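Local coordinates for OxyA protein (Actinoplanes teichomyceticus, PDB 5HH3), which is a heme-containing cytochrome P450 that probably catalyses a phenolic coupling step, cross-linking the peptide precursor of a glycopeptide antibiotic, at residues Gln260-Leu264 with Phe329-Arg333. Residues are numbered along the deposited sequence; the frame is centred on the assembly and turned at random.
Sequences QFALL and FDITR
Gln260 reaches from its helix to the backbone of the loop and holds it at two points with one amide. Its OE1 accepts from Ile331 N at 2.9 Å, in an almost straight bond with the donor tilted only 18° from the carbonyl plane. Its NE2 donates to Phe329 O at 2.8 Å. That oxygen lies in the Gln260 amide plane, but the nitrogen sits well above the plane of the Phe329 carbonyl. A bend at chi2 takes the amide along the loop, alongside the Phe329 ring. NE2 also donates to Asp257, just before helix 258-266. The two bonds across the contact fix the rotation of the amide.

Within the loop, Asp330 to Arg333 form a type I turn. Asp330 OD1 accepts from Thr332 N, which makes an Asx turn, and from Thr332 OG1 at 2.8 Å. Both donors approach from the same face of the carboxylate.

In the cytochrome P450 fold this contact joins short helix 258-266, which follows the long helix 225-256, to the loop that leads toward the heme-ligating Cys348. It lies away from the heme.

Apolar side chains pack beside the amide. The Phe261 and Phe329 rings are nearly parallel but slid apart, with planes at 24° and little overlap. They touch through their CE2 and CZ atoms, with the two CE2 atoms 3.7 Å apart. Leu253 of helix 225-256 touches both rings. Ile331 points its CB at the helix. Its CG1 is anti to the backbone N (chi1 -157°), and the branch carries CD1 to the rim of the Phe261 ring, nearest CE1. CD1 also comes within 4.2 Å of Leu264 CB. Trp274 of helix 274-282 packs on both Ile331 and Leu264. At the outer side, Leu263 CD2 meets Thr332 CG2 at 3.7 Å.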
ATOM      1  N   GLN B 260     -40.566   2.459   5.899  1.00 51.11           N
ATOM      2  CA  GLN B 260     -40.009   3.671   6.512  1.00 49.38           C
ATOM      3  C   GLN B 260     -39.941   4.837   5.532  1.00 48.17           C
ATOM      4  O   GLN B 260     -40.197   5.976   5.908  1.00 48.42           O
ATOM      5  CB  GLN B 260     -38.648   3.384   7.105  1.00 48.37           C
ATOM      6  CG  GLN B 260     -38.706   2.287   8.159  1.00 49.37           C
ATOM      7  CD  GLN B 260     -37.679   2.472   9.235  1.00 47.91           C
ATOM      8  OE1 GLN B 260     -37.551   3.553   9.801  1.00 48.13           O
ATOM      9  NE2 GLN B 260     -36.952   1.419   9.542  1.00 48.09           N
ATOM     10  N   PHE B 261     -39.632   4.551   4.273  1.00 46.93           N
ATOM     11  CA  PHE B 261     -39.616   5.594   3.250  1.00 46.65           C
ATOM     12  C   PHE B 261     -41.003   6.001   2.767  1.00 47.94           C
ATOM     13  O   PHE B 261     -41.153   7.091   2.224  1.00 47.32           O
ATOM     14  CB  PHE B 261     -38.706   5.207   2.087  1.00 45.65           C
ATOM     15  CG  PHE B 261     -37.264   5.235   2.456  1.00 43.65           C
ATOM     16  CD1 PHE B 261     -36.548   6.427   2.422  1.00 42.40           C
ATOM     17  CD2 PHE B 261     -36.634   4.091   2.905  1.00 43.02           C
ATOM     18  CE1 PHE B 261     -35.212   6.458   2.799  1.00 41.04           C
ATOM     19  CE2 PHE B 261     -35.298   4.119   3.281  1.00 42.30           C
ATOM     20  CZ  PHE B 261     -34.586   5.304   3.227  1.00 40.58           C
ATOM     21  N   ALA B 262     -42.011   5.146   2.973  1.00 49.54           N
ATOM     22  CA  ALA B 262     -43.411   5.548   2.764  1.00 50.98           C
ATOM     23  C   ALA B 262     -43.811   6.632   3.775  1.00 51.49           C
ATOM     24  O   ALA B 262     -44.624   7.496   3.475  1.00 52.04           O
ATOM     25  CB  ALA B 262     -44.344   4.346   2.865  1.00 53.09           C
ATOM     26  N   LEU B 263     -43.219   6.567   4.967  1.00 51.59           N
ATOM     27  CA  LEU B 263     -43.385   7.581   6.005  1.00 52.83           C
ATOM     28  C   LEU B 263     -42.746   8.903   5.587  1.00 51.48           C
ATOM     29  O   LEU B 263     -43.324   9.956   5.795  1.00 51.59           O
ATOM     30  CB  LEU B 263     -42.774   7.087   7.324  1.00 53.70           C
ATOM     31  CG  LEU B 263     -43.543   7.384   8.603  1.00 56.82           C
ATOM     32  CD1 LEU B 263     -44.833   6.570   8.673  1.00 59.36           C
ATOM     33  CD2 LEU B 263     -42.654   7.090   9.801  1.00 56.24           C
ATOM     34  N   LEU B 264     -41.542   8.839   5.015  1.00 50.39           N
ATOM     35  CA  LEU B 264     -40.904  10.009   4.414  1.00 50.34           C
ATOM     36  C   LEU B 264     -41.767  10.629   3.315  1.00 52.40           C
ATOM     37  O   LEU B 264     -41.924  11.853   3.287  1.00 53.90           O
ATOM     38  CB  LEU B 264     -39.515   9.673   3.844  1.00 48.40           C
ATOM     39  CG  LEU B 264     -38.792  10.754   3.024  1.00 47.70           C
ATOM     40  CD1 LEU B 264     -38.527  11.999   3.857  1.00 47.61           C
ATOM     41  CD2 LEU B 264     -37.486  10.205   2.462  1.00 46.25           C
ATOM     42  N   PHE B 329     -31.996   0.762  11.628  1.00 39.40           N
ATOM     43  CA  PHE B 329     -32.478   1.924  10.860  1.00 39.66           C
ATOM     44  C   PHE B 329     -33.871   2.335  11.336  1.00 40.95           C
ATOM     45  O   PHE B 329     -34.783   1.531  11.345  1.00 41.53           O
ATOM     46  CB  PHE B 329     -32.510   1.614   9.361  1.00 38.81           C
ATOM     47  CG  PHE B 329     -33.009   2.737   8.524  1.00 38.87           C
ATOM     48  CD1 PHE B 329     -32.411   3.984   8.592  1.00 37.95           C
ATOM     49  CD2 PHE B 329     -34.093   2.554   7.662  1.00 39.82           C
ATOM     50  CE1 PHE B 329     -32.866   5.034   7.814  1.00 38.49           C
ATOM     51  CE2 PHE B 329     -34.554   3.600   6.877  1.00 40.08           C
ATOM     52  CZ  PHE B 329     -33.951   4.846   6.960  1.00 39.24           C
ATOM     53  N   ASP B 330     -33.999   3.586  11.758  1.00 41.44           N
ATOM     54  CA  ASP B 330     -35.249   4.108  12.315  1.00 43.21           C
ATOM     55  C   ASP B 330     -35.351   5.564  11.899  1.00 42.88           C
ATOM     56  O   ASP B 330     -34.768   6.454  12.520  1.00 41.46           O
ATOM     57  CB  ASP B 330     -35.283   3.964  13.833  1.00 44.25           C
ATOM     58  CG  ASP B 330     -36.524   4.597  14.464  1.00 46.94           C
ATOM     59  OD1 ASP B 330     -37.463   5.001  13.758  1.00 47.26           O
ATOM     60  OD2 ASP B 330     -36.550   4.709  15.698  1.00 50.36           O
ATOM     61  N   ILE B 331     -36.116   5.785  10.842  1.00 43.67           N
ATOM     62  CA  ILE B 331     -36.241   7.086  10.223  1.00 43.73           C
ATOM     63  C   ILE B 331     -36.870   8.169  11.133  1.00 44.98           C
ATOM     64  O   ILE B 331     -36.739   9.357  10.837  1.00 44.92           O
ATOM     65  CB  ILE B 331     -37.013   6.943   8.885  1.00 44.85           C
ATOM     66  CG1 ILE B 331     -36.703   8.107   7.949  1.00 44.38           C
ATOM     67  CG2 ILE B 331     -38.512   6.778   9.117  1.00 46.75           C
ATOM     68  CD1 ILE B 331     -36.940   7.747   6.499  1.00 45.05           C
ATOM     69  N   THR B 332     -37.537   7.765  12.221  1.00 46.53           N
ATOM     70  CA  THR B 332     -38.142   8.701  13.193  1.00 48.14           C
ATOM     71  C   THR B 332     -37.229   9.035  14.390  1.00 48.09           C
ATOM     72  O   THR B 332     -37.646   9.775  15.279  1.00 50.12           O
ATOM     73  CB  THR B 332     -39.459   8.139  13.789  1.00 49.88           C
ATOM     74  OG1 THR B 332     -39.152   7.052  14.666  1.00 49.48           O
ATOM     75  CG2 THR B 332     -40.432   7.652  12.698  1.00 50.69           C
ATOM     76  N   ARG B 333     -36.019   8.481  14.441  1.00 46.69           N
ATOM     77  CA  ARG B 333     -35.080   8.775  15.531  1.00 47.06           C
ATOM     78  C   ARG B 333     -34.868  10.291  15.662  1.00 48.13           C
ATOM     79  O   ARG B 333     -34.551  10.970  14.687  1.00 46.62           O
ATOM     80  CB  ARG B 333     -33.733   8.078  15.310  1.00 44.99           C
ATOM     81  CG  ARG B 333     -32.765   8.160  16.491  1.00 45.24           C
ATOM     82  CD  ARG B 333     -31.334   7.769  16.097  1.00 43.19           C
ATOM     83  NE  ARG B 333     -31.340   6.482  15.418  1.00 42.75           N
ATOM     84  CZ  ARG B 333     -31.546   5.309  16.016  1.00 43.81           C
ATOM     85  NH1 ARG B 333     -31.694   5.210  17.344  1.00 45.02           N
ATOM     86  NH2 ARG B 333     -31.584   4.209  15.273  1.00 43.66           N
TER